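Local coordinates for protein ammonium transporter (Kuenenia stuttgartiensis, PDB 6EU6) that senses ammonium and signals its presence across the membrane, as the sensor Amt protein of an ammonium sensor histidine kinase, at the interface of chains A and B. Residues are numbered along the deposited sequence; one frame, centred on the assembly and turned at random. Chains: chain A/B, Ammonium transporter.

Contacts 1 and 2 belong to the same boundary between chains A and B, the centres of their C-alpha atoms lying about 31 Å apart. Helix 2-34 connects them: the starts of both its copies pack together in contact 1, and B:Phe21, farther along the chain B copy, enters contact 2. Helix 40-67 of chain B joins it there, against helices 206-226, 234-261 and 266-280 of chain A. Contact 1 hides 190 Å² of protein surface and contact 2 hides 464 Å², so the second is the broader seam. The deposited assembly holds three copies, consistent with the trimer typical of Amt proteins.

Contact 1: the interface of chains A and B. Residues chain A 1, 4-5, 8, 232; chain B 4, 7-8.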
loop_
_atom_site.group_PDB
_atom_site.type_symbol
_atom_site.label_atom_id
_atom_site.label_comp_id
_atom_site.label_asym_id
_atom_site.label_seq_id
_atom_site.Cartn_x
_atom_site.Cartn_y
_atom_site.Cartn_z
ATOM N N MET A 1 -27.228 2.351 18.354
ATOM C CA MET A 1 -26.458 3.094 19.432
ATOM C C MET A 1 -25.179 2.305 19.814
ATOM O O MET A 1 -24.043 2.665 19.456
ATOM C CB MET A 1 -27.339 3.364 20.642
ATOM C CG MET A 1 -28.837 3.153 20.412
ATOM S SD MET A 1 -29.782 2.974 21.937
ATOM C CE MET A 1 -29.294 1.326 22.486
ATOM N N ILE A 4 -24.366 0.808 16.403
ATOM C CA ILE A 4 -23.501 1.636 15.591
ATOM C C ILE A 4 -22.036 1.541 16.029
ATOM O O ILE A 4 -21.157 1.456 15.139
ATOM C CB ILE A 4 -23.995 3.078 15.568
ATOM C CG1 ILE A 4 -25.293 3.107 14.764
ATOM C CG2 ILE A 4 -22.998 3.996 14.908
ATOM C CD1 ILE A 4 -25.905 4.470 14.665
ATOM N N GLN A 5 -21.748 1.589 17.348
ATOM C CA GLN A 5 -20.383 1.363 17.841
ATOM C C GLN A 5 -19.821 -0.024 17.416
ATOM O O GLN A 5 -18.639 -0.148 17.058
ATOM C CB GLN A 5 -20.280 1.562 19.361
ATOM C CG GLN A 5 -18.807 1.471 19.899
ATOM C CD GLN A 5 -17.794 2.613 19.540
ATOM O OE1 GLN A 5 -18.070 3.844 19.603
ATOM N NE2 GLN A 5 -16.590 2.197 19.184
ATOM N N ILE A 8 -18.710 0.345 13.782
ATOM C CA ILE A 8 -17.451 1.109 13.702
ATOM C C ILE A 8 -16.278 0.172 14.093
ATOM O O ILE A 8 -15.188 0.295 13.557
ATOM C CB ILE A 8 -17.578 2.252 14.708
ATOM C CG1 ILE A 8 -18.519 3.295 14.135
ATOM C CG2 ILE A 8 -16.278 2.873 15.062
ATOM C CD1 ILE A 8 -18.948 4.317 15.183
ATOM N N SER A 232 -11.557 3.886 19.782
ATOM C CA SER A 232 -11.648 4.916 20.845
ATOM C C SER A 232 -10.585 5.943 20.523
ATOM O O SER A 232 -9.755 5.756 19.646
ATOM C CB SER A 232 -11.381 4.366 22.248
ATOM O OG SER A 232 -10.254 3.496 22.332
ATOM N N ILE B 4 -19.799 8.996 19.761
ATOM C CA ILE B 4 -19.627 8.110 18.630
ATOM C C ILE B 4 -19.075 8.842 17.403
ATOM O O ILE B 4 -18.178 8.279 16.732
ATOM C CB ILE B 4 -20.923 7.372 18.315
ATOM C CG1 ILE B 4 -21.175 6.381 19.450
ATOM C CG2 ILE B 4 -20.828 6.609 17.019
ATOM C CD1 ILE B 4 -22.432 5.585 19.281
ATOM N N ASN B 7 -15.427 9.281 17.852
ATOM C CA ASN B 7 -14.748 8.015 17.549
ATOM C C ASN B 7 -14.546 7.775 16.049
ATOM O O ASN B 7 -13.494 7.352 15.639
ATOM C CB ASN B 7 -15.501 6.809 18.094
ATOM C CG ASN B 7 -15.309 6.657 19.575
ATOM O OD1 ASN B 7 -14.446 7.311 20.124
ATOM N ND2 ASN B 7 -16.115 5.790 20.216
ATOM N N ILE B 8 -15.558 8.069 15.263
ATOM C CA ILE B 8 -15.500 7.937 13.795
ATOM C C ILE B 8 -14.434 8.926 13.252
ATOM O O ILE B 8 -13.760 8.629 12.278
ATOM C CB ILE B 8 -16.886 8.309 13.274
ATOM C CG1 ILE B 8 -17.835 7.164 13.572
ATOM C CG2 ILE B 8 -16.905 8.629 11.825
ATOM C CD1 ILE B 8 -19.294 7.561 13.369
#
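Two copies of one protein meet here in a homotypic contact between the N-terminal ends of their helices 2-34, which ties neighbouring subunits together at one end of the helix bundle in the three-copy assembly. Although isoleucines of the same number meet, the two sides are not equivalent: the whole interface is not an exact two-fold, and A:Gln5 pairs with B:Asn7. The polar link runs between side-chain amides: B:Asn7 ND2 donates to the carbonyl oxygen A:Gln5 OE1 at 2.8 Å, with 150° at the hydrogen. OE1 lies almost in the amide plane of B:Asn7, whereas the donor stands above the carbonyl plane of A:Gln5. The two amide planes stand almost perpendicular, 89° apart. A:Gln5 reaches the site with CG anti to its backbone N and a bend at chi2 (70°), while B:Asn7 has CG beside its own backbone N. The other amide atom of B:Asn7, OD1, passes A:Ser232 CA at 3.8 Å.

Beside this bond the isoleucines interlock. A:Ile8 fits its tip, CD1, into the notch formed by B:Ile4 and B:Ile8, touching the branch methyl B:Ile4 CG2 at 3.5 Å and the methylene B:Ile8 CG1 at the same 3.5 Å, both tight for carbon pairs. A:Ile8 crosses B:Ile8 at about a right angle and B:Ile4 obliquely. Farther toward the N-terminus the branch methyls A:Ile4 CG2 and B:Ile4 CG2 meet more loosely at 4.0 Å. B:Ile4 also sends CD1 toward the carbonyl of A:Met1, a poorly ordered residue whose contact deserves little weight. Together the amide bond and the interlocked isoleucines probably help fix the register of adjacent subunits of the sensor.

Contact 2: the interface of chains A and B. Residues chain A 213-214, 217, 243, 246-247, 250-251, 254, 269, 273; chain B 21, 48, 51-52, 55-56.
Transmembrane helices of the ammonium transporter (Amt) family pack here across a subunit boundary: helices 206-226, 234-261 and 266-280 of chain A receive helices 2-34 and 40-67 of chain B. At the centre the A:Trp217 indole is sandwiched. B:Phe21 sets its ring tip CZ over one face, 3.4 Å from A:Trp217 CD2 and offset toward the rim, and A:Ala246 CB sits over the centre of the opposite face. A:Trp217 holds CG anti to the backbone N (chi1 -177°), and its side chain crosses that of B:Phe21 at about a right angle.

A chain of hydrogen bonds helps to fix the indole's rotation. A:Trp217 NE1 donates to A:Asn243 OD1 at 2.9 Å, approaching above the amide carbonyl plane, 36° out of it. The same amide then donates across the boundary, from A:Asn243 ND2 to the hydroxyl B:Ser55 OG at 3.1 Å with 148° at the hydrogen. B:Ser55 OG passes its own hydrogen back to the backbone carbonyl B:Thr51 O at 2.9 Å, so the hydroxyl both accepts and donates. An alanine in place of A:Trp217 removes the indole face and its N-H, which would probably leave B:Phe21 less well packed and A:Asn243 less firmly turned toward B:Ser55.

On one flank A:Phe214 lays a face against B:Leu48 CD1 and turns its edge to B:Thr51 OG1, 3.6 Å from A:Phe214 CZ. On the other, B:Leu52 forks between chain A helices: CD2 meets A:Trp217 CH2 at 3.8 Å, while CD1 rests on A:Gly250 CA at 3.8 Å. Farther along, the methyls A:Val251 CG2 and B:Leu56 CD1 press together tightly at 3.5 Å.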
loop_
_atom_site.group_PDB
_atom_site.type_symbol
_atom_site.label_atom_id
_atom_site.label_comp_id
_atom_site.label_asym_id
_atom_site.label_seq_id
_atom_site.Cartn_x
_atom_site.Cartn_y
_atom_site.Cartn_z
ATOM N N THR A 213 10.751 -2.234 4.573
ATOM C CA THR A 213 10.676 -1.669 5.917
ATOM C C THR A 213 9.493 -0.732 6.006
ATOM O O THR A 213 8.735 -0.783 6.942
ATOM C CB THR A 213 12.026 -0.938 6.226
ATOM O OG1 THR A 213 13.097 -1.894 6.138
ATOM C CG2 THR A 213 12.005 -0.313 7.533
ATOM N N PHE A 214 9.310 0.155 5.020
ATOM C CA PHE A 214 8.154 1.042 5.049
ATOM C C PHE A 214 6.810 0.329 5.057
ATOM O O PHE A 214 5.875 0.722 5.773
ATOM C CB PHE A 214 8.199 2.046 3.911
ATOM C CG PHE A 214 9.051 3.259 4.160
ATOM C CD1 PHE A 214 8.722 4.199 5.144
ATOM C CD2 PHE A 214 10.144 3.521 3.322
ATOM C CE1 PHE A 214 9.526 5.366 5.307
ATOM C CE2 PHE A 214 10.926 4.697 3.500
ATOM C CZ PHE A 214 10.554 5.600 4.471
ATOM N N TRP A 217 6.329 -1.215 8.510
ATOM C CA TRP A 217 6.048 -0.142 9.504
ATOM C C TRP A 217 4.556 0.317 9.377
ATOM O O TRP A 217 3.781 0.413 10.359
ATOM C CB TRP A 217 7.067 0.954 9.260
ATOM C CG TRP A 217 7.111 2.202 10.153
ATOM C CD1 TRP A 217 6.118 2.729 10.903
ATOM C CD2 TRP A 217 8.237 3.051 10.325
ATOM N NE1 TRP A 217 6.546 3.923 11.492
ATOM C CE2 TRP A 217 7.850 4.121 11.163
ATOM C CE3 TRP A 217 9.510 3.042 9.805
ATOM C CZ2 TRP A 217 8.700 5.148 11.515
ATOM C CZ3 TRP A 217 10.373 4.068 10.144
ATOM C CH2 TRP A 217 9.963 5.107 11.011
ATOM N N ASN A 243 4.823 4.492 15.970
ATOM C CA ASN A 243 5.672 5.287 15.130
ATOM C C ASN A 243 6.905 5.757 15.887
ATOM O O ASN A 243 8.066 5.746 15.383
ATOM C CB ASN A 243 4.951 6.492 14.587
ATOM C CG ASN A 243 5.731 7.123 13.468
ATOM O OD1 ASN A 243 5.796 6.590 12.364
ATOM N ND2 ASN A 243 6.325 8.298 13.742
ATOM N N ALA A 246 9.549 2.948 16.404
ATOM C CA ALA A 246 10.309 2.724 15.173
ATOM C C ALA A 246 11.326 3.853 14.947
ATOM O O ALA A 246 12.529 3.617 14.652
ATOM C CB ALA A 246 9.410 2.613 13.968
ATOM N N ALA A 247 10.859 5.072 15.093
ATOM C CA ALA A 247 11.726 6.206 14.775
ATOM C C ALA A 247 12.895 6.277 15.782
ATOM O O ALA A 247 14.038 6.443 15.397
ATOM C CB ALA A 247 10.927 7.462 14.845
ATOM N N GLY A 250 15.413 3.571 15.095
ATOM C CA GLY A 250 16.273 3.906 14.007
ATOM C C GLY A 250 17.352 4.938 14.384
ATOM O O GLY A 250 18.495 4.829 13.936
ATOM N N VAL A 251 16.977 5.956 15.153
ATOM C CA VAL A 251 17.918 7.046 15.457
ATOM C C VAL A 251 19.009 6.492 16.398
ATOM O O VAL A 251 20.187 6.839 16.248
ATOM C CB VAL A 251 17.200 8.302 15.990
ATOM C CG1 VAL A 251 18.196 9.327 16.560
ATOM C CG2 VAL A 251 16.372 8.984 14.846
ATOM N N LEU A 254 21.358 4.643 14.282
ATOM C CA LEU A 254 22.241 5.463 13.504
ATOM C C LEU A 254 23.381 5.887 14.402
ATOM O O LEU A 254 24.520 5.848 13.968
ATOM C CB LEU A 254 21.601 6.732 12.943
ATOM C CG LEU A 254 20.574 6.526 11.816
ATOM C CD1 LEU A 254 19.902 7.878 11.551
ATOM C CD2 LEU A 254 21.315 5.887 10.618
ATOM N N LEU A 269 20.659 -1.052 10.415
ATOM C CA LEU A 269 19.677 -0.001 10.630
ATOM C C LEU A 269 18.254 -0.569 10.475
ATOM O O LEU A 269 17.357 -0.282 11.272
ATOM C CB LEU A 269 19.892 1.129 9.643
ATOM C CG LEU A 269 18.802 2.189 9.624
ATOM C CD1 LEU A 269 18.836 2.990 10.898
ATOM C CD2 LEU A 269 19.003 3.103 8.428
ATOM N N ILE A 273 15.104 -0.880 13.360
ATOM C CA ILE A 273 13.797 -0.333 13.141
ATOM C C ILE A 273 12.746 -1.414 13.360
ATOM O O ILE A 273 11.815 -1.227 14.123
ATOM C CB ILE A 273 13.697 0.313 11.736
ATOM C CG1 ILE A 273 14.587 1.571 11.756
ATOM C CG2 ILE A 273 12.250 0.659 11.476
ATOM C CD1 ILE A 273 14.856 2.155 10.395
ATOM N N PHE B 21 1.572 8.432 5.727
ATOM C CA PHE B 21 2.858 7.793 6.026
ATOM C C PHE B 21 3.382 7.020 4.801
ATOM O O PHE B 21 4.565 6.994 4.488
ATOM C CB PHE B 21 2.735 6.828 7.245
ATOM C CG PHE B 21 4.000 6.140 7.551
ATOM C CD1 PHE B 21 4.953 6.734 8.376
ATOM C CD2 PHE B 21 4.264 4.908 7.009
ATOM C CE1 PHE B 21 6.139 6.049 8.683
ATOM C CE2 PHE B 21 5.465 4.248 7.283
ATOM C CZ PHE B 21 6.408 4.831 8.102
ATOM N N LEU B 48 14.537 6.950 4.150
ATOM C CA LEU B 48 14.177 6.264 5.388
ATOM C C LEU B 48 14.648 7.059 6.601
ATOM O O LEU B 48 13.911 7.232 7.562
ATOM C CB LEU B 48 14.781 4.886 5.413
ATOM C CG LEU B 48 14.560 4.099 6.705
ATOM C CD1 LEU B 48 13.098 3.896 6.990
ATOM C CD2 LEU B 48 15.187 2.753 6.586
ATOM N N THR B 51 12.597 10.071 7.642
ATOM C CA THR B 51 11.390 9.781 8.342
ATOM C C THR B 51 11.700 9.621 9.863
ATOM O O THR B 51 10.925 10.063 10.734
ATOM C CB THR B 51 10.778 8.491 7.756
ATOM O OG1 THR B 51 10.531 8.660 6.351
ATOM C CG2 THR B 51 9.520 8.186 8.460
ATOM N N LEU B 52 12.839 8.968 10.177
ATOM C CA LEU B 52 13.238 8.822 11.593
ATOM C C LEU B 52 13.360 10.234 12.280
ATOM O O LEU B 52 12.779 10.442 13.354
ATOM C CB LEU B 52 14.570 8.086 11.754
ATOM C CG LEU B 52 14.714 6.785 10.898
ATOM C CD1 LEU B 52 16.064 6.204 11.048
ATOM C CD2 LEU B 52 13.674 5.799 11.334
ATOM N N SER B 55 10.167 12.557 12.522
ATOM C CA SER B 55 9.240 12.102 13.566
ATOM C C SER B 55 9.720 12.617 14.917
ATOM O O SER B 55 8.939 13.090 15.705
ATOM C CB SER B 55 9.197 10.583 13.654
ATOM O OG SER B 55 8.586 9.951 12.518
ATOM N N LEU B 56 10.974 12.431 15.221
ATOM C CA LEU B 56 11.440 12.794 16.560
ATOM C C LEU B 56 11.513 14.328 16.765
ATOM O O LEU B 56 11.165 14.837 17.821
ATOM C CB LEU B 56 12.809 12.192 16.860
ATOM C CG LEU B 56 12.876 10.671 16.997
ATOM C CD1 LEU B 56 14.303 10.295 17.308
ATOM C CD2 LEU B 56 12.008 10.220 18.105
#